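Local coordinates for actin depolymerization factor 2 (Plasmodium berghei, PDB 2XFA), which probably binds actin and promotes the disassembly of actin filaments in the malaria parasite, at residues I95-G100 with N135-E140. Sequence-based numbering, arbitrary orientation.
Sequences IFWSPG and NEFEEE
An aromatic pair in the hydrophobic core of the ADF/cofilin fold joins the end of strand 89-97 of the central mixed sheet to the first turn of the C-terminal helix 137-146. W97 and F137 meet in a T-shaped stack, with the edge of F137 turned toward the face of the six-membered ring of W97. The ring centroids are 5.2 Å apart and the planes stand at 85°, almost perpendicular. One side of the phenyl ring does the touching: CD2 of F137 lies 3.5 Å from CE3 of W97, with CZ3 of W97 almost as near. In F137 CG is anti to the backbone N (chi1 180°), which carries the ring off the helix toward the sheet; W97 reaches out in the same extended way (chi1 173°), presenting the benzo part of its indole. No hydrogen bond links the two segments, and both rings are buried. On the face of the indole opposite F137, P99 CD sits 3.7 Å from the plane, offset toward the rim. NE1 of W97 is hydrogen-bonded to the backbone O of K68, a bond that probably helps fix the rotation of the indole. L67 touches both aromatic side chains, as does I130 of the neighbouring parallel strand 126-130, and F137 also packs on K64 of helix 56-65, so the pair sits where the C-terminal helix meets that helix and the sheet.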
loop_
_atom_site.group_PDB
_atom_site.type_symbol
_atom_site.label_atom_id
_atom_site.label_comp_id
_atom_site.label_asym_id
_atom_site.label_seq_id
_atom_site.Cartn_x
_atom_site.Cartn_y
_atom_site.Cartn_z
ATOM N N ILE A 95 0.329 -3.249 -0.773
ATOM C CA ILE A 95 0.503 -3.126 -2.213
ATOM C C ILE A 95 1.837 -2.486 -2.487
ATOM O O ILE A 95 2.160 -1.444 -1.932
ATOM C CB ILE A 95 -0.599 -2.246 -2.824
ATOM C CG1 ILE A 95 -1.970 -2.845 -2.510
ATOM C CG2 ILE A 95 -0.378 -2.044 -4.337
ATOM C CD1 ILE A 95 -3.099 -1.807 -2.578
ATOM N N PHE A 96 2.623 -3.137 -3.323
ATOM C CA PHE A 96 3.875 -2.572 -3.765
ATOM C C PHE A 96 3.642 -2.036 -5.179
ATOM O O PHE A 96 3.526 -2.799 -6.154
ATOM C CB PHE A 96 4.986 -3.619 -3.726
ATOM C CG PHE A 96 6.299 -3.159 -4.316
ATOM C CD1 PHE A 96 6.645 -1.803 -4.346
ATOM C CD2 PHE A 96 7.197 -4.088 -4.820
ATOM C CE1 PHE A 96 7.856 -1.402 -4.892
ATOM C CE2 PHE A 96 8.409 -3.692 -5.371
ATOM C CZ PHE A 96 8.750 -2.361 -5.405
ATOM N N TRP A 97 3.545 -0.715 -5.258
ATOM C CA TRP A 97 3.406 0.006 -6.535
ATOM C C TRP A 97 4.782 0.245 -7.110
ATOM O O TRP A 97 5.608 0.960 -6.520
ATOM C CB TRP A 97 2.736 1.337 -6.285
ATOM C CG TRP A 97 2.666 2.282 -7.480
ATOM C CD1 TRP A 97 3.134 3.564 -7.517
ATOM C CD2 TRP A 97 2.091 2.034 -8.776
ATOM N NE1 TRP A 97 2.873 4.145 -8.755
ATOM C CE2 TRP A 97 2.251 3.226 -9.549
ATOM C CE3 TRP A 97 1.449 0.944 -9.355
ATOM C CZ2 TRP A 97 1.792 3.342 -10.873
ATOM C CZ3 TRP A 97 1.009 1.048 -10.671
ATOM C CH2 TRP A 97 1.188 2.241 -11.417
ATOM N N SER A 98 5.037 -0.392 -8.242
ATOM C CA SER A 98 6.324 -0.306 -8.884
ATOM C C SER A 98 6.163 -0.096 -10.384
ATOM O O SER A 98 6.216 -1.057 -11.151
ATOM C CB SER A 98 7.128 -1.590 -8.617
ATOM O OG SER A 98 8.447 -1.481 -9.122
ATOM N N PRO A 99 5.971 1.166 -10.812
ATOM C CA PRO A 99 5.694 1.446 -12.232
ATOM C C PRO A 99 6.937 1.399 -13.096
ATOM O O PRO A 99 8.060 1.565 -12.612
ATOM C CB PRO A 99 5.110 2.877 -12.219
ATOM C CG PRO A 99 5.708 3.526 -11.050
ATOM C CD PRO A 99 5.968 2.393 -9.995
ATOM N N GLY A 100 6.719 1.186 -14.386
ATOM C CA GLY A 100 7.800 1.030 -15.338
ATOM C C GLY A 100 8.669 2.251 -15.547
ATOM O O GLY A 100 9.852 2.106 -15.865
ATOM N N ASN A 135 -2.528 4.356 -15.669
ATOM C CA ASN A 135 -3.854 4.263 -16.301
ATOM C C ASN A 135 -4.645 2.976 -16.028
ATOM O O ASN A 135 -5.873 2.952 -16.174
ATOM C CB ASN A 135 -3.743 4.408 -17.822
ATOM C CG ASN A 135 -3.418 5.816 -18.234
ATOM O OD1 ASN A 135 -3.565 6.756 -17.445
ATOM N ND2 ASN A 135 -2.962 5.975 -19.465
ATOM N N GLU A 136 -3.952 1.895 -15.676
ATOM C CA GLU A 136 -4.650 0.633 -15.414
ATOM C C GLU A 136 -4.601 0.245 -13.939
ATOM O O GLU A 136 -5.211 -0.735 -13.548
ATOM C CB GLU A 136 -4.105 -0.506 -16.274
ATOM C CG GLU A 136 -4.338 -0.332 -17.754
ATOM C CD GLU A 136 -3.046 -0.119 -18.508
ATOM O OE1 GLU A 136 -2.961 0.873 -19.265
ATOM O OE2 GLU A 136 -2.111 -0.935 -18.332
ATOM N N PHE A 137 -3.896 1.034 -13.130
ATOM C CA PHE A 137 -3.808 0.756 -11.701
ATOM C C PHE A 137 -5.185 0.329 -11.150
ATOM O O PHE A 137 -5.349 -0.747 -10.606
ATOM C CB PHE A 137 -3.274 1.973 -10.934
ATOM C CG PHE A 137 -3.163 1.747 -9.434
ATOM C CD1 PHE A 137 -4.161 2.168 -8.572
ATOM C CD2 PHE A 137 -2.068 1.089 -8.899
ATOM C CE1 PHE A 137 -4.071 1.948 -7.189
ATOM C CE2 PHE A 137 -1.968 0.860 -7.518
ATOM C CZ PHE A 137 -2.976 1.303 -6.668
ATOM N N GLU A 138 -6.168 1.189 -11.335
ATOM C CA GLU A 138 -7.477 1.058 -10.714
ATOM C C GLU A 138 -8.181 -0.210 -11.160
ATOM O O GLU A 138 -8.756 -0.914 -10.343
ATOM C CB GLU A 138 -8.316 2.291 -11.070
ATOM C CG GLU A 138 -9.540 2.548 -10.219
ATOM C CD GLU A 138 -10.262 3.844 -10.632
ATOM O OE1 GLU A 138 -9.843 4.937 -10.183
ATOM O OE2 GLU A 138 -11.242 3.772 -11.414
ATOM N N GLU A 139 -8.136 -0.512 -12.453
ATOM C CA GLU A 139 -8.800 -1.718 -12.947
ATOM C C GLU A 139 -8.056 -2.985 -12.532
ATOM O O GLU A 139 -8.650 -4.006 -12.219
ATOM C CB GLU A 139 -8.945 -1.671 -14.470
ATOM C CG GLU A 139 -9.518 -2.959 -15.040
ATOM C CD GLU A 139 -10.071 -2.814 -16.457
ATOM O OE1 GLU A 139 -9.499 -2.027 -17.251
ATOM O OE2 GLU A 139 -11.073 -3.508 -16.773
ATOM N N GLU A 140 -6.736 -2.911 -12.521
ATOM C CA GLU A 140 -5.939 -4.071 -12.192
ATOM C C GLU A 140 -6.110 -4.434 -10.716
ATOM O O GLU A 140 -6.338 -5.583 -10.379
ATOM C CB GLU A 140 -4.466 -3.822 -12.526
ATOM C CG GLU A 140 -3.747 -5.087 -12.943
ATOM C CD GLU A 140 -2.353 -4.842 -13.496
ATOM O OE1 GLU A 140 -2.199 -4.821 -14.745
ATOM O OE2 GLU A 140 -1.415 -4.698 -12.676
#